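Local coordinates for protein D-alanyl-D-alanine carboxypeptidase (Streptococcus pneumoniae R6, PDB 1XP4) that probably removes the terminal D-alanine from peptidoglycan precursor peptides as a serine-type carboxypeptidase of cell wall biogenesis, at residues I60-P65 with T92-L97; T64-S69 with A113-G118; T277-K282 with E317-Q322; S323-Q328 with L349-K354. One frame throughout, in Å; residues are numbered along the deposited sequence.

Contact 1 (I60-P65 with T92-L97)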
# COMPACT_ATOMS: atom_id res chain seq x y z
N ILE A 60 5.46 19.76 -8.93
CA ILE A 60 6.86 19.50 -8.59
C ILE A 60 7.33 18.40 -9.52
O ILE A 60 6.52 17.74 -10.16
CB ILE A 60 7.07 19.00 -7.13
CG1 ILE A 60 6.23 17.75 -6.87
CG2 ILE A 60 6.77 20.10 -6.16
CD1 ILE A 60 6.51 17.09 -5.54
N THR A 61 8.65 18.23 -9.61
CA THR A 61 9.22 17.21 -10.47
C THR A 61 10.31 16.52 -9.67
O THR A 61 10.78 17.04 -8.66
CB THR A 61 9.85 17.82 -11.72
OG1 THR A 61 11.00 18.60 -11.36
CG2 THR A 61 8.85 18.70 -12.46
N LEU A 62 10.73 15.34 -10.13
CA LEU A 62 11.76 14.58 -9.44
C LEU A 62 13.07 15.34 -9.23
O LEU A 62 13.74 15.12 -8.23
CB LEU A 62 12.02 13.27 -10.19
CG LEU A 62 10.85 12.28 -10.09
CD1 LEU A 62 11.05 11.09 -10.99
CD2 LEU A 62 10.70 11.82 -8.65
N SER A 63 13.42 16.23 -10.15
CA SER A 63 14.68 16.96 -10.02
C SER A 63 14.55 18.33 -9.37
O SER A 63 15.52 19.09 -9.27
CB SER A 63 15.34 17.13 -11.38
OG SER A 63 14.63 18.07 -12.16
N THR A 64 13.34 18.66 -8.93
CA THR A 64 13.08 19.95 -8.29
C THR A 64 13.87 20.13 -7.00
O THR A 64 13.79 19.30 -6.09
CB THR A 64 11.57 20.13 -7.96
OG1 THR A 64 10.79 20.05 -9.16
CG2 THR A 64 11.32 21.48 -7.28
N PRO A 65 14.66 21.21 -6.91
CA PRO A 65 15.47 21.51 -5.72
C PRO A 65 14.54 21.88 -4.56
O PRO A 65 13.59 22.65 -4.73
CB PRO A 65 16.30 22.71 -6.17
CG PRO A 65 16.48 22.45 -7.62
CD PRO A 65 15.10 22.02 -8.06
N THR A 92 17.13 17.37 -3.97
CA THR A 92 16.15 16.99 -4.96
C THR A 92 14.95 16.26 -4.35
O THR A 92 15.07 15.58 -3.33
CB THR A 92 16.83 16.10 -6.02
OG1 THR A 92 17.28 16.92 -7.10
CG2 THR A 92 15.89 15.05 -6.55
N VAL A 93 13.79 16.43 -4.98
CA VAL A 93 12.57 15.76 -4.54
C VAL A 93 12.87 14.26 -4.51
O VAL A 93 12.60 13.58 -3.53
CB VAL A 93 11.40 16.02 -5.52
CG1 VAL A 93 10.30 14.98 -5.32
CG2 VAL A 93 10.83 17.42 -5.31
N GLU A 94 13.43 13.77 -5.61
CA GLU A 94 13.77 12.36 -5.72
C GLU A 94 14.75 11.98 -4.62
O GLU A 94 14.66 10.89 -4.05
CB GLU A 94 14.40 12.08 -7.10
CG GLU A 94 14.82 10.63 -7.32
CD GLU A 94 15.33 10.36 -8.74
OE1 GLU A 94 16.30 11.02 -9.17
OE2 GLU A 94 14.76 9.48 -9.43
N GLU A 95 15.67 12.87 -4.30
CA GLU A 95 16.64 12.58 -3.26
C GLU A 95 15.96 12.42 -1.90
O GLU A 95 16.24 11.46 -1.17
CB GLU A 95 17.71 13.67 -3.21
CG GLU A 95 18.49 13.76 -4.52
CD GLU A 95 19.71 14.65 -4.41
OE1 GLU A 95 19.55 15.87 -4.17
OE2 GLU A 95 20.83 14.12 -4.59
N LEU A 96 15.06 13.34 -1.57
CA LEU A 96 14.35 13.28 -0.30
C LEU A 96 13.42 12.07 -0.28
O LEU A 96 13.29 11.38 0.73
CB LEU A 96 13.56 14.56 -0.08
CG LEU A 96 14.42 15.81 0.03
CD1 LEU A 96 13.52 17.03 0.15
CD2 LEU A 96 15.35 15.69 1.23
N LEU A 97 12.77 11.82 -1.41
CA LEU A 97 11.86 10.69 -1.52
C LEU A 97 12.62 9.40 -1.21
O LEU A 97 12.15 8.54 -0.47
CB LEU A 97 11.30 10.61 -2.94
CG LEU A 97 9.78 10.59 -3.07
CD1 LEU A 97 9.43 10.47 -4.54
CD2 LEU A 97 9.20 9.44 -2.27

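Contact 2 (T64-S69 with A113-G118)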
# COMPACT_ATOMS: atom_id res chain seq x y z
N THR A 64 13.34 18.66 -8.93
CA THR A 64 13.08 19.95 -8.29
C THR A 64 13.87 20.13 -7.00
O THR A 64 13.79 19.30 -6.09
CB THR A 64 11.57 20.13 -7.96
OG1 THR A 64 10.79 20.05 -9.16
CG2 THR A 64 11.32 21.48 -7.28
N PRO A 65 14.66 21.21 -6.91
CA PRO A 65 15.47 21.51 -5.72
C PRO A 65 14.54 21.88 -4.56
O PRO A 65 13.59 22.65 -4.73
CB PRO A 65 16.30 22.71 -6.17
CG PRO A 65 16.48 22.45 -7.62
CD PRO A 65 15.10 22.02 -8.06
N VAL A 66 14.81 21.32 -3.38
CA VAL A 66 13.98 21.60 -2.21
C VAL A 66 14.84 22.11 -1.06
O VAL A 66 15.78 21.44 -0.62
CB VAL A 66 13.22 20.33 -1.72
CG1 VAL A 66 12.38 20.67 -0.51
CG2 VAL A 66 12.33 19.80 -2.82
N ASP A 67 14.52 23.32 -0.59
CA ASP A 67 15.24 23.95 0.52
C ASP A 67 14.93 23.21 1.81
O ASP A 67 13.87 22.61 1.96
CB ASP A 67 14.82 25.42 0.66
CG ASP A 67 15.34 26.08 1.93
OD1 ASP A 67 16.57 26.26 2.07
OD2 ASP A 67 14.51 26.41 2.80
N ILE A 68 15.86 23.26 2.75
CA ILE A 68 15.69 22.59 4.02
C ILE A 68 15.77 23.61 5.15
O ILE A 68 16.85 23.95 5.62
CB ILE A 68 16.73 21.47 4.11
CG1 ILE A 68 16.38 20.42 3.05
CG2 ILE A 68 16.75 20.85 5.49
CD1 ILE A 68 17.37 19.33 2.89
N SER A 69 14.61 24.11 5.57
CA SER A 69 14.52 25.13 6.62
C SER A 69 15.08 24.76 7.99
O SER A 69 15.41 23.60 8.25
CB SER A 69 13.07 25.60 6.78
OG SER A 69 12.23 24.54 7.17
N ALA A 113 7.10 18.02 2.64
CA ALA A 113 5.81 18.55 3.08
C ALA A 113 5.74 20.08 2.96
O ALA A 113 4.75 20.62 2.46
CB ALA A 113 5.53 18.12 4.52
N GLU A 114 6.78 20.76 3.44
CA GLU A 114 6.81 22.22 3.37
C GLU A 114 6.85 22.66 1.91
O GLU A 114 6.28 23.68 1.54
CB GLU A 114 8.03 22.78 4.08
CG GLU A 114 8.07 22.50 5.56
CD GLU A 114 9.08 23.38 6.27
OE1 GLU A 114 10.15 23.65 5.68
OE2 GLU A 114 8.80 23.80 7.42
N LYS A 115 7.52 21.87 1.09
CA LYS A 115 7.62 22.16 -0.33
C LYS A 115 6.26 22.05 -1.00
O LYS A 115 5.93 22.85 -1.88
CB LYS A 115 8.58 21.19 -1.00
CG LYS A 115 8.81 21.46 -2.48
CD LYS A 115 9.48 22.81 -2.67
CE LYS A 115 9.98 22.99 -4.09
NZ LYS A 115 10.56 24.35 -4.29
N ILE A 116 5.47 21.07 -0.59
CA ILE A 116 4.16 20.86 -1.21
C ILE A 116 3.01 21.69 -0.63
O ILE A 116 2.11 22.08 -1.38
CB ILE A 116 3.76 19.35 -1.16
CG1 ILE A 116 4.78 18.51 -1.94
CG2 ILE A 116 2.37 19.14 -1.79
CD1 ILE A 116 4.46 17.03 -2.00
N ALA A 117 3.04 21.97 0.66
CA ALA A 117 1.96 22.73 1.28
C ALA A 117 2.37 24.01 2.01
O ALA A 117 1.53 24.69 2.60
CB ALA A 117 1.17 21.83 2.23
N GLY A 118 3.66 24.34 1.97
CA GLY A 118 4.13 25.54 2.64
C GLY A 118 4.55 25.27 4.06
O GLY A 118 5.57 25.78 4.53
O HOH W 1 12.39 22.23 4.64
O HOH W 2 12.10 24.96 -1.63

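Contact 3 (T277-K282 with E317-Q322)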
# COMPACT_ATOMS: atom_id res chain seq x y z
N THR A 277 -2.13 -21.60 3.07
CA THR A 277 -3.58 -21.55 3.26
C THR A 277 -4.41 -21.09 2.06
O THR A 277 -5.56 -21.49 1.90
CB THR A 277 -3.94 -20.60 4.41
OG1 THR A 277 -3.20 -20.95 5.58
CG2 THR A 277 -5.44 -20.65 4.70
N PHE A 278 -3.83 -20.21 1.24
CA PHE A 278 -4.52 -19.67 0.07
C PHE A 278 -3.68 -19.84 -1.18
O PHE A 278 -2.46 -19.88 -1.12
CB PHE A 278 -4.79 -18.19 0.26
CG PHE A 278 -5.65 -17.88 1.43
CD1 PHE A 278 -7.02 -18.10 1.38
CD2 PHE A 278 -5.10 -17.35 2.59
CE1 PHE A 278 -7.83 -17.78 2.46
CE2 PHE A 278 -5.90 -17.03 3.68
CZ PHE A 278 -7.26 -17.25 3.62
N THR A 279 -4.36 -19.89 -2.31
CA THR A 279 -3.69 -20.04 -3.59
C THR A 279 -4.50 -19.36 -4.68
O THR A 279 -5.65 -19.00 -4.47
CB THR A 279 -3.54 -21.53 -3.94
OG1 THR A 279 -3.06 -21.67 -5.27
CG2 THR A 279 -4.88 -22.24 -3.83
N LEU A 280 -3.89 -19.15 -5.84
CA LEU A 280 -4.57 -18.53 -6.97
C LEU A 280 -4.92 -19.59 -8.00
O LEU A 280 -4.03 -20.09 -8.69
CB LEU A 280 -3.69 -17.47 -7.64
CG LEU A 280 -3.34 -16.16 -6.93
CD1 LEU A 280 -2.44 -15.34 -7.84
CD2 LEU A 280 -4.61 -15.39 -6.57
N ARG A 281 -6.19 -19.96 -8.09
CA ARG A 281 -6.60 -20.96 -9.07
C ARG A 281 -7.09 -20.20 -10.30
O ARG A 281 -7.90 -19.28 -10.18
CB ARG A 281 -7.73 -21.83 -8.51
CG ARG A 281 -8.05 -23.03 -9.40
CD ARG A 281 -9.12 -23.96 -8.81
NE ARG A 281 -9.34 -25.12 -9.68
CZ ARG A 281 -10.26 -26.05 -9.47
NH1 ARG A 281 -11.07 -25.96 -8.42
NH2 ARG A 281 -10.39 -27.07 -10.32
N LYS A 282 -6.59 -20.56 -11.47
CA LYS A 282 -7.00 -19.90 -12.71
C LYS A 282 -8.36 -20.44 -13.12
O LYS A 282 -8.53 -21.65 -13.27
CB LYS A 282 -5.97 -20.14 -13.82
CG LYS A 282 -6.21 -19.35 -15.10
CD LYS A 282 -4.97 -19.29 -15.99
CE LYS A 282 -4.50 -20.68 -16.41
NZ LYS A 282 -3.23 -20.64 -17.19
N GLU A 317 -8.26 -18.68 -3.46
CA GLU A 317 -9.04 -19.83 -3.00
C GLU A 317 -8.34 -20.50 -1.83
O GLU A 317 -7.13 -20.77 -1.87
CB GLU A 317 -9.22 -20.84 -4.15
CG GLU A 317 -10.08 -22.05 -3.79
CD GLU A 317 -10.16 -23.07 -4.93
OE1 GLU A 317 -9.10 -23.41 -5.50
OE2 GLU A 317 -11.28 -23.54 -5.25
N ARG A 318 -9.08 -20.75 -0.76
CA ARG A 318 -8.60 -21.64 0.25
C ARG A 318 -8.34 -23.04 -0.35
O ARG A 318 -8.91 -23.45 -1.35
CB ARG A 318 -9.62 -21.66 1.37
CG ARG A 318 -9.03 -21.27 2.72
CD ARG A 318 -10.06 -21.38 3.84
NE ARG A 318 -9.53 -20.79 5.06
CZ ARG A 318 -9.93 -19.55 5.33
NH1 ARG A 318 -10.76 -18.94 4.53
NH2 ARG A 318 -9.51 -18.94 6.43
N VAL A 319 -7.33 -23.73 0.18
CA VAL A 319 -7.01 -25.05 -0.38
C VAL A 319 -7.62 -26.19 0.45
O VAL A 319 -7.41 -26.29 1.64
CB VAL A 319 -5.47 -25.24 -0.38
CG1 VAL A 319 -4.72 -23.92 -0.54
CG2 VAL A 319 -4.97 -25.93 0.87
N GLY A 320 -8.45 -27.02 -0.25
CA GLY A 320 -9.09 -28.04 0.61
C GLY A 320 -10.62 -27.93 0.72
O GLY A 320 -11.33 -28.79 1.22
N ASN A 321 -11.18 -26.87 0.11
CA ASN A 321 -12.51 -26.40 0.55
C ASN A 321 -13.60 -27.17 -0.20
O ASN A 321 -13.57 -27.31 -1.39
CB ASN A 321 -12.62 -24.93 0.10
CG ASN A 321 -11.69 -24.03 0.87
OD1 ASN A 321 -11.45 -24.21 2.05
ND2 ASN A 321 -11.21 -22.98 0.18
N GLN A 322 -14.64 -27.62 0.56
CA GLN A 322 -15.68 -28.43 -0.13
C GLN A 322 -15.92 -27.71 -1.47
O GLN A 322 -15.22 -26.77 -1.74
CB GLN A 322 -16.94 -28.39 0.75
CG GLN A 322 -16.84 -29.10 2.12
CD GLN A 322 -18.11 -29.08 2.95
OE1 GLN A 322 -18.19 -29.59 4.05
NE2 GLN A 322 -19.18 -28.54 2.32

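Contact 4 (S323-Q328 with L349-K354)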
# COMPACT_ATOMS: atom_id res chain seq x y z
N SER A 323 -16.76 -28.21 -2.42
CA SER A 323 -16.72 -27.62 -3.76
C SER A 323 -17.26 -26.14 -3.70
O SER A 323 -16.85 -25.30 -2.92
CB SER A 323 -17.77 -28.41 -4.60
OG SER A 323 -18.72 -29.09 -3.77
N SER A 324 -16.41 -25.77 -4.71
CA SER A 324 -15.76 -24.46 -4.82
C SER A 324 -16.53 -23.50 -5.73
O SER A 324 -17.71 -23.70 -6.09
CB SER A 324 -14.34 -24.73 -5.39
OG SER A 324 -14.36 -24.95 -6.83
N GLN A 325 -15.79 -22.35 -5.78
CA GLN A 325 -16.35 -20.99 -5.66
C GLN A 325 -17.33 -20.61 -6.77
O GLN A 325 -17.16 -20.98 -7.92
CB GLN A 325 -15.18 -19.99 -5.69
CG GLN A 325 -13.91 -20.50 -5.01
CD GLN A 325 -12.69 -20.14 -5.85
OE1 GLN A 325 -12.30 -20.82 -6.77
NE2 GLN A 325 -12.05 -19.03 -5.45
N SER A 326 -18.24 -19.67 -6.40
CA SER A 326 -19.24 -19.21 -7.36
C SER A 326 -18.98 -17.80 -7.92
O SER A 326 -19.45 -16.82 -7.43
CB SER A 326 -20.59 -19.24 -6.64
OG SER A 326 -20.71 -18.15 -5.70
N VAL A 327 -18.10 -17.74 -8.87
CA VAL A 327 -17.61 -16.53 -9.52
C VAL A 327 -18.11 -16.66 -10.90
O VAL A 327 -17.72 -16.01 -11.88
CB VAL A 327 -16.10 -16.43 -9.43
CG1 VAL A 327 -15.49 -17.81 -9.27
CG2 VAL A 327 -15.54 -15.74 -10.67
N GLN A 328 -18.99 -17.60 -10.93
CA GLN A 328 -19.95 -17.40 -11.92
C GLN A 328 -20.58 -16.08 -11.68
O GLN A 328 -21.37 -15.88 -10.78
CB GLN A 328 -20.94 -18.57 -11.77
CG GLN A 328 -20.24 -19.94 -11.93
CD GLN A 328 -20.64 -20.90 -10.81
OE1 GLN A 328 -20.36 -22.08 -10.79
NE2 GLN A 328 -21.36 -20.32 -9.84
N LEU A 349 -16.98 -10.15 -14.87
CA LEU A 349 -17.03 -11.42 -14.17
C LEU A 349 -16.79 -11.07 -12.71
O LEU A 349 -15.69 -10.63 -12.36
CB LEU A 349 -15.92 -12.35 -14.64
CG LEU A 349 -16.22 -13.58 -15.50
CD1 LEU A 349 -14.93 -14.34 -15.76
CD2 LEU A 349 -17.21 -14.48 -14.78
N THR A 350 -17.79 -11.23 -11.86
CA THR A 350 -17.62 -10.88 -10.45
C THR A 350 -17.55 -12.13 -9.59
O THR A 350 -18.32 -13.07 -9.78
CB THR A 350 -18.76 -10.01 -9.93
OG1 THR A 350 -19.98 -10.77 -9.95
CG2 THR A 350 -18.93 -8.78 -10.81
N TYR A 351 -16.62 -12.12 -8.63
CA TYR A 351 -16.43 -13.25 -7.73
C TYR A 351 -17.30 -13.06 -6.49
O TYR A 351 -17.07 -12.15 -5.69
CB TYR A 351 -14.95 -13.36 -7.34
CG TYR A 351 -14.62 -14.32 -6.21
CD1 TYR A 351 -15.36 -15.48 -6.01
CD2 TYR A 351 -13.53 -14.08 -5.36
CE1 TYR A 351 -15.02 -16.39 -5.00
CE2 TYR A 351 -13.19 -14.98 -4.36
CZ TYR A 351 -13.94 -16.13 -4.18
OH TYR A 351 -13.59 -17.03 -3.19
N GLU A 352 -18.31 -13.91 -6.35
CA GLU A 352 -19.21 -13.84 -5.21
C GLU A 352 -18.57 -14.60 -4.05
O GLU A 352 -18.93 -15.73 -3.72
CB GLU A 352 -20.58 -14.42 -5.60
CG GLU A 352 -21.06 -13.86 -6.95
CD GLU A 352 -22.36 -14.48 -7.44
OE1 GLU A 352 -23.44 -14.03 -7.00
OE2 GLU A 352 -22.30 -15.40 -8.28
N ASP A 353 -17.58 -13.95 -3.45
CA ASP A 353 -16.82 -14.50 -2.35
C ASP A 353 -17.72 -14.79 -1.14
O ASP A 353 -18.44 -13.91 -0.66
CB ASP A 353 -15.73 -13.50 -1.98
CG ASP A 353 -14.68 -14.08 -1.06
OD1 ASP A 353 -14.96 -15.08 -0.37
OD2 ASP A 353 -13.57 -13.51 -1.01
N LYS A 354 -17.67 -16.02 -0.65
CA LYS A 354 -18.45 -16.45 0.52
C LYS A 354 -17.50 -16.92 1.63
O LYS A 354 -17.92 -17.54 2.61
CB LYS A 354 -19.38 -17.60 0.13
CG LYS A 354 -20.31 -17.26 -1.02
CD LYS A 354 -21.20 -18.45 -1.39
CE LYS A 354 -22.05 -18.14 -2.62
NZ LYS A 354 -22.92 -19.28 -3.05
O HOH W 3 -23.03 -17.95 -8.79

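Contact 1 (I60-P65 with T92-L97)
The flat groups here are peptides and carboxylates. The Glu-95 carboxylate is met at OE1, whose anti lone pair takes the N-H of Thr-92 in a nearly straight bond (Glu-95 OE1 to Thr-92 N 2.9 Å, 172°). Thr-92 is the N-cap of helix 93-103, and it pairs with Pro-65 in an antiparallel, non-hydrogen-bonded bridge. Just before Pro-65, a type I turn from Thr-61 to Thr-64 points carbonyls at the helix start. Glu-94 N bonds to Leu-62 O at 3.0 Å, though the position of Leu-62 O is less certain, and Val-93 N reaches Thr-64 O weakly at 3.1 Å. Val-93 supplies the apolar part: Val-93 CG2, anti to the carbonyl carbon, lies 3.9 Å from Thr-64 CB, while Val-93 CG1 faces Ile-60 CD1 at 4.3 Å. On the outer side, Leu-62 crosses Glu-94 obliquely, Leu-62 CD2 to Glu-94 CB 4.0 Å. Within the turn, the hydroxyls of Thr-61 and Thr-64 share a hydrogen bond. The first N-H groups of a helix have no acceptor earlier in that helix; here the turn's carbonyls supply acceptors for two of them, one only weakly, and the Glu-95 carboxylate probably adds a favourable charge at this positive end.

Contact 2 (T64-S69 with A113-G118)
Strand 65-67 and the loop after it run past the last turn of helix 106-117, with the backbones closest at Val-66 and Lys-115 (CA to CA 6.7 Å). Two neighbouring helix residues do the reaching, Lys-115 across the strand and Glu-114 to the loop beyond it. Lys-115 starts with CG anti to the backbone N, bends at chi2 (64°) and then runs straight, so that its methylenes slide obliquely across Val-66. Lys-115 CB meets Val-66 CG1 at 3.9 Å, and CG meets Val-66 CG2 at the same distance. Further out, Lys-115 CE touches Thr-64 CG2 at 3.8 Å, on the branch away from the Thr-64 hydroxyl, which is bonded to Thr-61. The ammonium ends at a water that also accepts the N-H of Asp-67; Lys-115 NZ lies 3.1 Å from it. Glu-114 goes the other way along the loop, CG anti to its carbonyl carbon and the chain extended. Its OE1 accepts the hydroxyl of Ser-69 through the syn lone pair (Ser-69 OG to Glu-114 OE1 2.7 Å). A second water, 2.8 Å from Glu-114 OE1, accepts the N-H of Ser-69 and also lies within bonding distance of Asp-67 O. Behind the strand, Val-66 rests on Val-93 and Leu-96 of helix 93-103. Ser-69 is the N-cap of helix 70-74, yet its hydroxyl serves Glu-114 rather than the helix. The Asp-67 carboxylate, 5.9 Å away (OD2 to Glu-114 OE1), would tend to raise the pKa of Glu-114, whereas the Ser-69 hydroxyl, and perhaps the nearby start of helix 70-74, may favour the charged form.

Contact 3 (T277-K282 with E317-Q322)
Glu-317 O is the best-held polar atom, gripped twice from the opposite strand. The N-H of Thr-279 reaches it in the carbonyl plane at 2.9 Å (146°), and the CA-H of Phe-278 adds a contact, CA to Glu-317 O 3.4 Å. The return bond, Glu-317 N to Thr-279 O at 2.8 Å, comes in nearly along the C=O axis. At the end of the ladder, Val-319 N bonds only weakly to Thr-277 O. Phe-278 and Arg-318 leave one face of the sheet side by side: Phe-278 CZ sits over one face of the guanidinium, 3.9 Å from Arg-318 CZ, the two planes 65° apart. Thr-277 CG2 lies on a face of the ring, and Arg-318 NH1 goes on to a salt bridge with Asp-355. On the other face of the sheet, Arg-281 and Glu-317 stretch out in parallel, with OE2 at the guanidinium edge in a long salt bridge (Arg-281 NH1 to Glu-317 OE2 4.0 Å). Beside them, the side chains of Val-319 and Thr-279 cross at about a right angle, Val-319 CG1 to Thr-279 CG2 3.7 Å. This is a two-stranded antiparallel sheet of the PBP5-type C-terminal domain, its first strand leaving directly from helix 262-277.

Contact 4 (S323-Q328 with L349-K354)
Tyr-351 crosses the loop 323-328 obliquely, just past the end of strand 345-350, and opens an inverse gamma turn centred on Glu-352, in the C-terminal domain of the PBP5 family. With CG anti to the backbone N (chi1 169°), its ring is carried across Val-327 toward Gln-325. Tyr-351 CB starts 3.9 Å from Val-327 CB; CD1 then comes to 3.6 Å from the same Val-327 CB. Further out, CE1 meets Gln-325 CB at 3.7 Å. At the tip, OH accepts a straight but weak hydrogen bond from the Gln-325 amide, NE2 to Tyr-351 OH 3.4 Å (167°). The Gln-325 chain bends at chi2 to get there, and its amide stands steeply to the ring, 78° between planes. The gamma turn brings the chain back so that Asp-353 CA sits over one ring face. Val-327, on its other flank, packs against Leu-315 and Ile-283, so it wedges between Tyr-351 and the two-stranded sheet of strands 278-284 and 313-318. The backbones run roughly antiparallel but are poorly paired. Glu-352 N reaches Ser-326 O weakly at 3.3 Å, the CA-H of Val-327 points at Thr-350 O, and a backbone hydrogen bond ties Thr-350 to Phe-329 just past the loop. At the outer side, Lys-354 passes Ser-326, CE to OG 3.4 Å. From the centre of the turn, Glu-352 extends past CG, and one water joins its carboxylate to the loop: it donates to Glu-352 OE2 at 2.7 Å and weakly accepts the Gln-328 NE2 amide at 3.1 Å.

Overall arrangement
Contacts 1 and 2 share Thr-64 and Pro-65 and belong to the carboxypeptidase domain; contacts 3 and 4 belong to the C-terminal domain, on the opposite side of the chain's centre, with at least about 28 Å between nearest atoms of the two pairs. Contacts 1 and 4 are partly buried; 2 and 3 lie at the surface. In the first pair, strand 65-67 and the loop before it bridge the consecutive helices 93-103 and 106-117. In the second, Glu-317 touches Ser-324 and Gln-325. Chemistry differs accordingly: carbonyls capping a helix in contact 1, waters and charges in 2, regular strand pairing in 3, aromatic packing with weak bonds in 4.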